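Local coordinates for ESAT-6/WXG100 secretion system protein (Streptococcus gallolyticus, PDB 7JQE) that is a subunit of the bacterial type VIIb secretion system whose extracellular region, captured here as a fragment, probably contributes to toxin export across the cell envelope, at residues E121-T126 with N481-L486; N144-T149 with L157-D162; I161-Q166 with T474-L479; T425-P430 with I438-P443. All coordinates share one frame; numbering follows the deposited sequence.

Overall arrangement
Helix 102-135 leads out from the N terminus into a loop and then helix 152-164; contact 2 closes this short excursion by joining 144-149 to 157-162. Helix 152-164 goes straight on into contact 3, whose partner, 474-479, comes more than 300 residues later on helix 462-491. Contact 4 lies within the loop that contact 3 closes, and ties the end of helix 396-427 to the loop after it, with its centre about 45 Å from that of contact 3. Contact 1, between helices 102-135 and 462-491, closes the widest loop, and the other three nest inside it. Contacts 1, 2 and 3 touch one another in one helical bundle.

Contact 1: residues E121-T126 with N481-L486; sequences EEVKAT and NEIIEL
V123 and I483 meet where two long helices, 102-135 and 462-491, lie side by side and run in roughly opposite directions, an antiparallel helix pair that brings together the first and last helices of the modelled chain. Early in the first segment, E122 is engaged with the second subunit, where the side-chain amide of Q152 of that subunit gives its OE2 a weak hydrogen bond.

V123 makes the main contact. Its CG1 stands anti to the backbone N (chi1 174°), and this branch, rather than CG2, meets I483, with CG1 of V123 3.5 Å from CG1 of I483. The two side chains slide past each other in opposite directions, and I483 CD1 lies 4.0 Å from V123 CG1. K124 comes next and takes the same isoleucine methyl near its backbone: I483 CD1 is 4.2 Å from K124 CA, and the first part of the lysine chain flanks it. L120 and R127, one turn to each side on helix 102-135, also touch I483, while L486 packs on L116 and L120.

The second subunit adds to this helical packing, its L119 lying against E485 and L486. T126 ends the segment facing that subunit, where it packs on E478 of the other chain. Its hydroxyl turns back along its own helix, T126 OG1 donating to the carbonyl O of V123 over 3.2 Å from 33° outside the carbonyl plane.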
loop_
_atom_site.group_PDB
_atom_site.type_symbol
_atom_site.label_atom_id
_atom_site.label_comp_id
_atom_site.label_asym_id
_atom_site.label_seq_id
_atom_site.Cartn_x
_atom_site.Cartn_y
_atom_site.Cartn_z
ATOM N N GLU A 121 -4.945 60.499 19.660
ATOM C CA GLU A 121 -5.960 59.450 19.628
ATOM C C GLU A 121 -5.802 58.567 18.399
ATOM O O GLU A 121 -5.977 57.345 18.477
ATOM C CB GLU A 121 -7.356 60.064 19.674
ATOM C CG GLU A 121 -7.624 60.883 20.921
ATOM C CD GLU A 121 -9.073 61.306 21.032
ATOM O OE1 GLU A 121 -9.954 60.502 20.659
ATOM O OE2 GLU A 121 -9.329 62.444 21.484
ATOM N N GLU A 122 -5.479 59.167 17.250
ATOM C CA GLU A 122 -5.213 58.367 16.059
ATOM C C GLU A 122 -4.067 57.393 16.301
ATOM O O GLU A 122 -4.108 56.245 15.838
ATOM C CB GLU A 122 -4.900 59.277 14.874
ATOM C CG GLU A 122 -6.058 60.161 14.446
ATOM C CD GLU A 122 -7.172 59.380 13.778
ATOM O OE1 GLU A 122 -6.947 58.202 13.424
ATOM O OE2 GLU A 122 -8.274 59.944 13.604
ATOM N N VAL A 123 -3.036 57.831 17.026
ATOM C CA VAL A 123 -1.913 56.946 17.320
ATOM C C VAL A 123 -2.334 55.846 18.285
ATOM O O VAL A 123 -1.848 54.713 18.202
ATOM C CB VAL A 123 -0.722 57.750 17.870
ATOM C CG1 VAL A 123 0.381 56.806 18.318
ATOM C CG2 VAL A 123 -0.207 58.722 16.819
ATOM N N LYS A 124 -3.228 56.162 19.226
ATOM C CA LYS A 124 -3.720 55.138 20.144
ATOM C C LYS A 124 -4.496 54.065 19.393
ATOM O O LYS A 124 -4.426 52.880 19.738
ATOM C CB LYS A 124 -4.601 55.762 21.226
ATOM C CG LYS A 124 -3.996 56.958 21.953
ATOM C CD LYS A 124 -5.042 57.671 22.806
ATOM C CE LYS A 124 -4.488 58.955 23.413
ATOM N NZ LYS A 124 -5.546 59.812 24.033
ATOM N N ALA A 125 -5.241 54.466 18.358
ATOM C CA ALA A 125 -6.071 53.516 17.625
ATOM C C ALA A 125 -5.223 52.562 16.796
ATOM O O ALA A 125 -5.518 51.363 16.729
ATOM C CB ALA A 125 -7.065 54.264 16.737
ATOM N N THR A 126 -4.172 53.073 16.149
ATOM C CA THR A 126 -3.305 52.195 15.369
ATOM C C THR A 126 -2.481 51.289 16.271
ATOM O O THR A 126 -2.189 50.149 15.901
ATOM C CB THR A 126 -2.382 53.015 14.465
ATOM O OG1 THR A 126 -1.318 53.569 15.246
ATOM C CG2 THR A 126 -3.148 54.138 13.794
ATOM N N ASN A 481 6.145 54.296 23.083
ATOM C CA ASN A 481 7.128 55.339 23.339
ATOM C C ASN A 481 6.774 56.624 22.603
ATOM O O ASN A 481 7.006 57.726 23.115
ATOM C CB ASN A 481 8.519 54.854 22.935
ATOM C CG ASN A 481 9.596 55.869 23.245
ATOM O OD1 ASN A 481 10.041 55.989 24.386
ATOM N ND2 ASN A 481 10.019 56.613 22.231
ATOM N N GLU A 482 6.213 56.505 21.397
ATOM C CA GLU A 482 5.836 57.693 20.639
ATOM C C GLU A 482 4.657 58.408 21.287
ATOM O O GLU A 482 4.619 59.645 21.332
ATOM C CB GLU A 482 5.524 57.310 19.192
ATOM C CG GLU A 482 6.755 56.879 18.397
ATOM C CD GLU A 482 6.454 55.801 17.370
ATOM O OE1 GLU A 482 5.273 55.437 17.213
ATOM O OE2 GLU A 482 7.403 55.314 16.721
ATOM N N ILE A 483 3.690 57.647 21.807
ATOM C CA ILE A 483 2.575 58.259 22.527
ATOM C C ILE A 483 3.085 59.050 23.726
ATOM O O ILE A 483 2.615 60.159 24.006
ATOM C CB ILE A 483 1.559 57.184 22.951
ATOM C CG1 ILE A 483 1.029 56.439 21.723
ATOM C CG2 ILE A 483 0.423 57.810 23.741
ATOM C CD1 ILE A 483 0.050 55.342 22.052
ATOM N N ILE A 484 4.050 58.489 24.455
ATOM C CA ILE A 484 4.599 59.174 25.621
ATOM C C ILE A 484 5.226 60.498 25.206
ATOM O O ILE A 484 5.013 61.536 25.845
ATOM C CB ILE A 484 5.611 58.270 26.345
ATOM C CG1 ILE A 484 4.887 57.125 27.055
ATOM C CG2 ILE A 484 6.453 59.074 27.318
ATOM C CD1 ILE A 484 5.814 56.137 27.740
ATOM N N GLU A 485 6.003 60.486 24.120
ATOM C CA GLU A 485 6.645 61.716 23.673
ATOM C C GLU A 485 5.622 62.729 23.170
ATOM O O GLU A 485 5.761 63.933 23.416
ATOM C CB GLU A 485 7.685 61.407 22.598
ATOM C CG GLU A 485 9.000 60.897 23.161
ATOM C CD GLU A 485 9.978 60.475 22.082
ATOM O OE1 GLU A 485 9.600 60.492 20.891
ATOM O OE2 GLU A 485 11.127 60.126 22.425
ATOM N N LEU A 486 4.583 62.264 22.471
ATOM C CA LEU A 486 3.557 63.189 21.997
ATOM C C LEU A 486 2.811 63.826 23.163
ATOM O O LEU A 486 2.556 65.035 23.158
ATOM C CB LEU A 486 2.586 62.471 21.059
ATOM C CG LEU A 486 1.489 63.335 20.429
ATOM C CD1 LEU A 486 2.076 64.569 19.764
ATOM C CD2 LEU A 486 0.686 62.524 19.425
#

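Contact 2: residues N144-T149 with L157-D162; sequences NSYFAT and LAIKID. With EDO (1,2-ethanediol), chain L; EDO (1,2-ethanediol), chain O; EDO (1,2-ethanediol), chain P.
The phenol of Y146 bonds to D162 on an uncommon side of the carboxylate: Y146 OH donates to D162 OD2 across 2.7 Å, meeting that oxygen on its anti side and 23° out of the carboxylate plane. Ring and carboxylate are turned 58° against each other, and the two side chains come from opposite directions. D162 follows A158 by one turn, so the phenol end meets the helix farther along than the ring carbons. The tyrosine chi1, -32°, departs from the usual staggered value, with CG still anti to the carbonyl carbon.

The ring is sandwiched. Over the centre of one face sits I159, whose CG1 is 3.7 Å from the Y146 ring centroid and almost on the ring normal, a clear CH-pi contact. S145 CB lies over the centre of the opposite face. A158 fills in beside the ring, its CB 3.9 Å from Y146 CD2. I484 and L141 also touch the tyrosine, which joins the loop to helices 152-164 and 462-491.

An ethanediol, probably from the crystallisation liquor, occupies a second acceptor position in the crystal: its O1 donates to D162 OD2 at 2.9 Å and accepts from S145 OG at 3.0 Å. The short tyrosine bond is by itself consistent with an ionised aspartate holding the far end of a ring packed on both faces.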
loop_
_atom_site.group_PDB
_atom_site.type_symbol
_atom_site.label_atom_id
_atom_site.label_comp_id
_atom_site.label_asym_id
_atom_site.label_seq_id
_atom_site.Cartn_x
_atom_site.Cartn_y
_atom_site.Cartn_z
ATOM N N ASN A 144 1.261 55.675 31.784
ATOM C CA ASN A 144 1.578 56.437 32.991
ATOM C C ASN A 144 2.798 55.895 33.726
ATOM O O ASN A 144 3.568 56.669 34.304
ATOM C CB ASN A 144 0.366 56.454 33.925
ATOM C CG ASN A 144 0.738 56.784 35.356
ATOM O OD1 ASN A 144 0.750 57.948 35.756
ATOM N ND2 ASN A 144 1.040 55.755 36.140
ATOM N N SER A 145 2.996 54.576 33.716
ATOM C CA SER A 145 4.065 53.983 34.514
ATOM C C SER A 145 5.445 54.423 34.041
ATOM O O SER A 145 6.387 54.472 34.841
ATOM C CB SER A 145 3.958 52.457 34.480
ATOM O OG SER A 145 5.025 51.858 35.195
ATOM N N TYR A 146 5.590 54.738 32.756
ATOM C CA TYR A 146 6.880 55.084 32.174
ATOM C C TYR A 146 7.027 56.575 31.913
ATOM O O TYR A 146 8.094 57.011 31.469
ATOM C CB TYR A 146 7.093 54.313 30.866
ATOM C CG TYR A 146 6.454 52.939 30.855
ATOM C CD1 TYR A 146 5.141 52.768 30.434
ATOM C CD2 TYR A 146 7.162 51.818 31.265
ATOM C CE1 TYR A 146 4.552 51.525 30.425
ATOM C CE2 TYR A 146 6.578 50.567 31.261
ATOM C CZ TYR A 146 5.275 50.426 30.839
ATOM O OH TYR A 146 4.689 49.184 30.833
ATOM N N PHE A 147 5.986 57.367 32.179
ATOM C CA PHE A 147 6.005 58.772 31.789
ATOM C C PHE A 147 7.111 59.542 32.501
ATOM O O PHE A 147 7.621 60.532 31.962
ATOM C CB PHE A 147 4.640 59.402 32.070
ATOM C CG PHE A 147 4.340 60.613 31.231
ATOM C CD1 PHE A 147 3.986 60.474 29.897
ATOM C CD2 PHE A 147 4.395 61.887 31.778
ATOM C CE1 PHE A 147 3.704 61.582 29.118
ATOM C CE2 PHE A 147 4.113 63.002 31.005
ATOM C CZ PHE A 147 3.767 62.850 29.673
ATOM N N ALA A 148 7.501 59.104 33.700
ATOM C CA ALA A 148 8.497 59.837 34.475
ATOM C C ALA A 148 9.922 59.539 34.025
ATOM O O ALA A 148 10.813 60.376 34.212
ATOM C CB ALA A 148 8.343 59.522 35.964
ATOM N N THR A 149 10.159 58.367 33.439
ATOM C CA THR A 149 11.493 58.013 32.970
ATOM C C THR A 149 11.875 58.887 31.779
ATOM O O THR A 149 11.243 58.814 30.720
ATOM C CB THR A 149 11.541 56.535 32.591
ATOM O OG1 THR A 149 11.160 55.741 33.722
ATOM C CG2 THR A 149 12.941 56.144 32.146
ATOM N N LEU A 157 13.191 49.969 27.171
ATOM C CA LEU A 157 13.514 48.725 27.863
ATOM C C LEU A 157 12.433 48.371 28.879
ATOM O O LEU A 157 11.983 47.221 28.952
ATOM C CB LEU A 157 14.880 48.839 28.540
ATOM C CG LEU A 157 15.353 47.577 29.267
ATOM C CD1 LEU A 157 15.454 46.401 28.299
ATOM C CD2 LEU A 157 16.679 47.814 29.971
ATOM N N ALA A 158 11.997 49.358 29.668
ATOM C CA ALA A 158 10.968 49.108 30.672
ATOM C C ALA A 158 9.659 48.658 30.030
ATOM O O ALA A 158 8.967 47.785 30.565
ATOM C CB ALA A 158 10.746 50.362 31.517
ATOM N N ILE A 159 9.295 49.256 28.895
ATOM C CA ILE A 159 8.066 48.867 28.210
ATOM C C ILE A 159 8.177 47.438 27.699
ATOM O O ILE A 159 7.276 46.616 27.902
ATOM C CB ILE A 159 7.754 49.852 27.067
ATOM C CG1 ILE A 159 7.549 51.266 27.620
ATOM C CG2 ILE A 159 6.531 49.388 26.283
ATOM C CD1 ILE A 159 7.430 52.343 26.555
ATOM N N LYS A 160 9.288 47.120 27.034
ATOM C CA LYS A 160 9.481 45.774 26.502
ATOM C C LYS A 160 9.396 44.728 27.608
ATOM O O LYS A 160 8.701 43.716 27.469
ATOM C CB LYS A 160 10.823 45.695 25.775
ATOM C CG LYS A 160 11.244 44.295 25.388
ATOM C CD LYS A 160 12.438 44.328 24.448
ATOM C CE LYS A 160 12.087 45.013 23.135
ATOM N NZ LYS A 160 13.213 44.981 22.157
ATOM N N ILE A 161 10.092 44.961 28.722
ATOM C CA ILE A 161 10.081 43.999 29.820
ATOM C C ILE A 161 8.666 43.794 30.343
ATOM O O ILE A 161 8.287 42.681 30.730
ATOM C CB ILE A 161 11.038 44.450 30.938
ATOM C CG1 ILE A 161 12.487 44.400 30.449
ATOM C CG2 ILE A 161 10.848 43.594 32.179
ATOM C CD1 ILE A 161 13.499 44.785 31.500
ATOM N N ASP A 162 7.861 44.859 30.366
ATOM C CA ASP A 162 6.482 44.720 30.828
ATOM C C ASP A 162 5.635 43.936 29.832
ATOM O O ASP A 162 4.755 43.165 30.232
ATOM C CB ASP A 162 5.867 46.096 31.087
ATOM C CG ASP A 162 6.211 46.642 32.460
ATOM O OD1 ASP A 162 6.451 45.835 33.382
ATOM O OD2 ASP A 162 6.234 47.881 32.620
HETATM C C1 EDO L . 7.066 48.278 36.030
HETATM O O1 EDO L . 6.141 49.055 35.261
HETATM C C2 EDO L . 8.311 49.108 36.321
HETATM O O2 EDO L . 9.221 48.342 37.121
HETATM C C1 EDO O . 2.217 60.036 38.303
HETATM O O1 EDO O . 2.758 59.266 37.223
HETATM C C2 EDO O . 2.845 59.586 39.620
HETATM O O2 EDO O . 2.164 60.200 40.721
HETATM C C1 EDO P . -3.268 59.657 35.830
HETATM O O1 EDO P . -2.858 58.308 36.090
HETATM C C2 EDO P . -2.205 60.631 36.330
HETATM O O2 EDO P . -0.997 60.489 35.573
#

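Contact 3: residues I161-Q166 with T474-L479; sequences IDLLNQ and TLYTEL. With EDO (1,2-ethanediol), chain L.
L163 reaches from the last turn of helix 152-164 to Y476 and T477 on helix 462-491, using both of its methyl branches. L163 CD1 makes the closest approaches, 3.6 Å from Y476 CD2 and equally 3.6 Å from T477 OG1. L163 CD2 lies farther along the tyrosine, 3.8 Å from Y476 CD2 and 4.0 Å from Y476 CE2. Both methyls approach the CD2-CE2 side of the tyrosine obliquely, and the leucine and tyrosine side chains cross at about a right angle. All three residues are buried.

Torsions and neighbours account for the placement of the partners. Y476 carries its ring anti to the backbone N (chi1 -161°). Its OH is hydrogen-bonded to the backbone N of L141, and R127 and S131 of helix 102-135 also touch the Y476 side chain. The hydroxyl of T477 stands beside its own backbone N (chi1 -61°) and from there bonds to the carbonyl O of V473 one turn back, so this buried oxygen is satisfied although its neighbour across the contact is a methyl.

Beyond this shell, E478, the residue after T477, forms a salt bridge with K129 of the second subunit, so helix 462-491 also meets the partner chain here. Leucine methyls set against an aromatic ring, with polar groups tied to nearby backbone, make this ordinary interhelical packing in the core of a helical bundle, at the place where helices 102-135, 152-164 and 462-491 gather.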
loop_
_atom_site.group_PDB
_atom_site.type_symbol
_atom_site.label_atom_id
_atom_site.label_comp_id
_atom_site.label_asym_id
_atom_site.label_seq_id
_atom_site.Cartn_x
_atom_site.Cartn_y
_atom_site.Cartn_z
ATOM N N ILE A 161 10.092 44.961 28.722
ATOM C CA ILE A 161 10.081 43.999 29.820
ATOM C C ILE A 161 8.666 43.794 30.343
ATOM O O ILE A 161 8.287 42.681 30.730
ATOM C CB ILE A 161 11.038 44.450 30.938
ATOM C CG1 ILE A 161 12.487 44.400 30.449
ATOM C CG2 ILE A 161 10.848 43.594 32.179
ATOM C CD1 ILE A 161 13.499 44.785 31.500
ATOM N N ASP A 162 7.861 44.859 30.366
ATOM C CA ASP A 162 6.482 44.720 30.828
ATOM C C ASP A 162 5.635 43.936 29.832
ATOM O O ASP A 162 4.755 43.165 30.232
ATOM C CB ASP A 162 5.867 46.096 31.087
ATOM C CG ASP A 162 6.211 46.642 32.460
ATOM O OD1 ASP A 162 6.451 45.835 33.382
ATOM O OD2 ASP A 162 6.234 47.881 32.620
ATOM N N LEU A 163 5.877 44.121 28.533
ATOM C CA LEU A 163 5.078 43.420 27.532
ATOM C C LEU A 163 5.395 41.929 27.509
ATOM O O LEU A 163 4.490 41.100 27.358
ATOM C CB LEU A 163 5.299 44.041 26.154
ATOM C CG LEU A 163 4.644 45.408 25.950
ATOM C CD1 LEU A 163 5.166 46.100 24.698
ATOM C CD2 LEU A 163 3.133 45.255 25.884
ATOM N N LEU A 164 6.670 41.566 27.662
ATOM C CA LEU A 164 7.040 40.155 27.615
ATOM C C LEU A 164 6.488 39.381 28.807
ATOM O O LEU A 164 6.185 38.189 28.681
ATOM C CB LEU A 164 8.560 40.010 27.543
ATOM C CG LEU A 164 9.198 40.476 26.233
ATOM C CD1 LEU A 164 10.709 40.344 26.284
ATOM C CD2 LEU A 164 8.633 39.683 25.064
ATOM N N ASN A 165 6.353 40.030 29.963
ATOM C CA ASN A 165 5.747 39.393 31.127
ATOM C C ASN A 165 4.227 39.449 31.101
ATOM O O ASN A 165 3.589 39.011 32.065
ATOM C CB ASN A 165 6.256 40.038 32.416
ATOM C CG ASN A 165 7.698 39.689 32.712
ATOM O OD1 ASN A 165 8.533 40.570 32.926
ATOM N ND2 ASN A 165 8.000 38.396 32.729
ATOM N N GLN A 166 3.637 39.973 30.029
ATOM C CA GLN A 166 2.196 40.131 29.929
ATOM C C GLN A 166 1.576 39.376 28.763
ATOM O O GLN A 166 0.374 39.091 28.807
ATOM C CB GLN A 166 1.835 41.623 29.808
ATOM C CG GLN A 166 0.360 41.938 29.956
ATOM C CD GLN A 166 0.087 43.434 30.021
ATOM O OE1 GLN A 166 1.002 44.243 30.191
ATOM N NE2 GLN A 166 -1.179 43.807 29.885
ATOM N N THR A 474 8.302 44.876 19.369
ATOM C CA THR A 474 9.061 46.020 18.872
ATOM C C THR A 474 8.130 47.106 18.350
ATOM O O THR A 474 8.279 48.286 18.693
ATOM C CB THR A 474 10.034 45.578 17.780
ATOM O OG1 THR A 474 10.908 44.569 18.297
ATOM C CG2 THR A 474 10.862 46.756 17.303
ATOM N N LEU A 475 7.162 46.727 17.515
ATOM C CA LEU A 475 6.212 47.709 17.001
ATOM C C LEU A 475 5.413 48.339 18.135
ATOM O O LEU A 475 5.284 49.568 18.214
ATOM C CB LEU A 475 5.282 47.061 15.975
ATOM C CG LEU A 475 5.925 46.717 14.628
ATOM C CD1 LEU A 475 4.968 45.930 13.729
ATOM C CD2 LEU A 475 6.403 47.989 13.936
ATOM N N TYR A 476 4.871 47.510 19.032
ATOM C CA TYR A 476 4.077 48.046 20.132
ATOM C C TYR A 476 4.918 48.947 21.032
ATOM O O TYR A 476 4.460 50.013 21.461
ATOM C CB TYR A 476 3.451 46.903 20.936
ATOM C CG TYR A 476 2.275 47.337 21.783
ATOM C CD1 TYR A 476 0.984 47.329 21.269
ATOM C CD2 TYR A 476 2.457 47.772 23.090
ATOM C CE1 TYR A 476 -0.096 47.738 22.036
ATOM C CE2 TYR A 476 1.384 48.184 23.865
ATOM C CZ TYR A 476 0.110 48.165 23.334
ATOM O OH TYR A 476 -0.956 48.578 24.101
ATOM N N THR A 477 6.157 48.539 21.321
ATOM C CA THR A 477 7.025 49.351 22.170
ATOM C C THR A 477 7.245 50.730 21.562
ATOM O O THR A 477 7.089 51.755 22.238
ATOM C CB THR A 477 8.364 48.643 22.391
ATOM O OG1 THR A 477 8.145 47.391 23.050
ATOM C CG2 THR A 477 9.279 49.496 23.247
ATOM N N GLU A 478 7.600 50.774 20.275
ATOM C CA GLU A 478 7.897 52.049 19.633
ATOM C C GLU A 478 6.661 52.936 19.558
ATOM O O GLU A 478 6.759 54.162 19.696
ATOM C CB GLU A 478 8.486 51.807 18.242
ATOM C CG GLU A 478 9.856 51.153 18.280
ATOM C CD GLU A 478 10.423 50.878 16.901
ATOM O OE1 GLU A 478 9.709 51.111 15.904
ATOM O OE2 GLU A 478 11.584 50.423 16.816
ATOM N N LEU A 479 5.486 52.340 19.341
ATOM C CA LEU A 479 4.261 53.131 19.314
ATOM C C LEU A 479 3.913 53.659 20.700
ATOM O O LEU A 479 3.447 54.796 20.836
ATOM C CB LEU A 479 3.111 52.305 18.748
ATOM C CG LEU A 479 3.225 51.952 17.265
ATOM C CD1 LEU A 479 2.396 50.712 16.945
ATOM C CD2 LEU A 479 2.793 53.128 16.408
HETATM C C1 EDO L . 7.066 48.278 36.030
HETATM O O1 EDO L . 6.141 49.055 35.261
HETATM C C2 EDO L . 8.311 49.108 36.321
HETATM O O2 EDO L . 9.221 48.342 37.121
#

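Contact 4: residues T425-P430 with I438-P443; sequences TLYGEP and IDITNP. With EDO (1,2-ethanediol), chain M; EDO (1,2-ethanediol), chain H.
Y427 closes helix 396-427 and lies against I438, I440 and P443 of the loop that follows, a helix end packed on its returning chain; the loop contains an Asx motif at D439. With CG anti to the carbonyl carbon (chi1 -67°), the tyrosine side chain is directed into that loop.

Y427 CB touches two isoleucine methyls on the same broad side, 3.7 Å from I440 CD1 and 3.7 Å from I438 CG2. I440 CD1 reaches on to CG and CD1 of the tyrosine, and its other branch, CG2, lies over one face of the ring, offset toward the rim; the two side chains cross at about a right angle. Y427 CD2 has the carbonyl O of I440 as its nearer neighbour and meets P443 at the ring edge, 4.1 Å from the proline CG. CE2 borders the carbons of an ethanediol molecule, probably from the crystallisation liquor. At the tip, Y427 OH accepts a weak hydrogen bond from O1 of the ethanediol at 3.1 Å, and O2 of the same diol donates to I440 O over 2.7 Å.

Behind CB, the backbone is covered too: I438 CG2 comes within 3.4 Å of Y427 O, and the same isoleucine borders G428, where the chain leaves the helix. K245 and A449 pack on the tyrosine from elsewhere. Within the loop, N442 N donates to D439 OD1 at 3.1 Å, nearly straight at 170° but from well above the carboxylate plane.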
loop_
_atom_site.group_PDB
_atom_site.type_symbol
_atom_site.label_atom_id
_atom_site.label_comp_id
_atom_site.label_asym_id
_atom_site.label_seq_id
_atom_site.Cartn_x
_atom_site.Cartn_y
_atom_site.Cartn_z
ATOM N N THR A 425 -2.128 2.209 4.352
ATOM C CA THR A 425 -1.091 3.234 4.379
ATOM C C THR A 425 -1.673 4.640 4.402
ATOM O O THR A 425 -1.018 5.571 4.885
ATOM C CB THR A 425 -0.172 3.078 3.167
ATOM O OG1 THR A 425 0.333 1.738 3.118
ATOM C CG2 THR A 425 0.992 4.050 3.248
ATOM N N LEU A 426 -2.885 4.816 3.880
ATOM C CA LEU A 426 -3.522 6.124 3.831
ATOM C C LEU A 426 -4.350 6.421 5.075
ATOM O O LEU A 426 -4.398 7.572 5.519
ATOM C CB LEU A 426 -4.409 6.230 2.587
ATOM C CG LEU A 426 -3.677 6.235 1.241
ATOM C CD1 LEU A 426 -4.661 6.201 0.079
ATOM C CD2 LEU A 426 -2.759 7.446 1.132
ATOM N N TYR A 427 -5.005 5.414 5.656
ATOM C CA TYR A 427 -5.936 5.655 6.748
ATOM C C TYR A 427 -5.478 5.117 8.095
ATOM O O TYR A 427 -6.154 5.361 9.100
ATOM C CB TYR A 427 -7.311 5.071 6.402
ATOM C CG TYR A 427 -7.960 5.811 5.259
ATOM C CD1 TYR A 427 -7.722 5.437 3.945
ATOM C CD2 TYR A 427 -8.778 6.912 5.491
ATOM C CE1 TYR A 427 -8.300 6.116 2.892
ATOM C CE2 TYR A 427 -9.361 7.601 4.443
ATOM C CZ TYR A 427 -9.116 7.200 3.146
ATOM O OH TYR A 427 -9.690 7.878 2.096
ATOM N N GLY A 428 -4.352 4.416 8.152
ATOM C CA GLY A 428 -3.827 3.948 9.415
ATOM C C GLY A 428 -2.894 4.949 10.076
ATOM O O GLY A 428 -2.146 5.678 9.416
ATOM N N GLU A 429 -2.949 4.986 11.398
ATOM C CA GLU A 429 -1.887 5.641 12.138
ATOM C C GLU A 429 -0.548 5.097 11.651
ATOM O O GLU A 429 -0.453 3.913 11.310
ATOM C CB GLU A 429 -2.053 5.398 13.643
ATOM C CG GLU A 429 -3.171 6.216 14.278
ATOM C CD GLU A 429 -2.788 7.672 14.430
ATOM O OE1 GLU A 429 -1.743 7.948 15.061
ATOM O OE2 GLU A 429 -3.524 8.537 13.911
ATOM N N PRO A 430 0.491 5.918 11.577
ATOM C CA PRO A 430 1.755 5.440 11.009
ATOM C C PRO A 430 2.213 4.156 11.681
ATOM O O PRO A 430 2.350 4.090 12.904
ATOM C CB PRO A 430 2.719 6.598 11.277
ATOM C CG PRO A 430 1.833 7.804 11.382
ATOM C CD PRO A 430 0.574 7.315 12.029
ATOM N N ILE A 438 -8.355 0.506 12.070
ATOM C CA ILE A 438 -8.260 1.593 11.103
ATOM C C ILE A 438 -9.660 2.105 10.788
ATOM O O ILE A 438 -10.537 1.337 10.383
ATOM C CB ILE A 438 -7.534 1.133 9.832
ATOM C CG1 ILE A 438 -6.121 0.656 10.191
ATOM C CG2 ILE A 438 -7.495 2.253 8.801
ATOM C CD1 ILE A 438 -5.263 0.317 9.003
ATOM N N ASP A 439 -9.869 3.407 10.973
ATOM C CA ASP A 439 -11.156 4.047 10.726
ATOM C C ASP A 439 -11.075 4.842 9.427
ATOM O O ASP A 439 -10.098 5.559 9.195
ATOM C CB ASP A 439 -11.532 4.959 11.896
ATOM C CG ASP A 439 -12.969 5.449 11.821
ATOM O OD1 ASP A 439 -13.414 5.854 10.725
ATOM O OD2 ASP A 439 -13.656 5.433 12.866
ATOM N N ILE A 440 -12.094 4.710 8.583
ATOM C CA ILE A 440 -12.100 5.334 7.262
ATOM C C ILE A 440 -12.898 6.633 7.253
ATOM O O ILE A 440 -12.400 7.671 6.817
ATOM C CB ILE A 440 -12.633 4.345 6.203
ATOM C CG1 ILE A 440 -11.866 3.021 6.272
ATOM C CG2 ILE A 440 -12.512 4.949 4.814
ATOM C CD1 ILE A 440 -10.401 3.148 5.969
ATOM N N THR A 441 -14.148 6.597 7.730
ATOM C CA THR A 441 -15.001 7.781 7.651
ATOM C C THR A 441 -14.413 8.946 8.438
ATOM O O THR A 441 -14.530 10.104 8.023
ATOM C CB THR A 441 -16.410 7.457 8.153
ATOM O OG1 THR A 441 -16.331 6.814 9.431
ATOM C CG2 THR A 441 -17.133 6.548 7.173
ATOM N N ASN A 442 -13.777 8.660 9.578
ATOM C CA ASN A 442 -13.156 9.668 10.437
ATOM C C ASN A 442 -11.683 9.316 10.610
ATOM O O ASN A 442 -11.291 8.710 11.620
ATOM C CB ASN A 442 -13.870 9.758 11.783
ATOM C CG ASN A 442 -15.295 10.264 11.648
ATOM O OD1 ASN A 442 -16.245 9.588 12.039
ATOM N ND2 ASN A 442 -15.449 11.460 11.086
ATOM N N PRO A 443 -10.836 9.686 9.648
ATOM C CA PRO A 443 -9.412 9.330 9.728
ATOM C C PRO A 443 -8.785 9.792 11.037
ATOM O O PRO A 443 -9.204 10.786 11.635
ATOM C CB PRO A 443 -8.796 10.064 8.529
ATOM C CG PRO A 443 -9.937 10.294 7.587
ATOM C CD PRO A 443 -11.150 10.484 8.450
HETATM C C1 EDO M . -11.590 10.138 3.114
HETATM O O1 EDO M . -10.369 10.821 2.800
HETATM C C2 EDO M . -11.818 10.154 4.623
HETATM O O2 EDO M . -13.078 9.551 4.943
HETATM C C1 EDO H . 1.785 1.427 7.301
HETATM O O1 EDO H . 2.478 1.649 8.533
HETATM C C2 EDO H . 0.286 1.556 7.555
HETATM O O2 EDO H . -0.009 2.811 8.182
#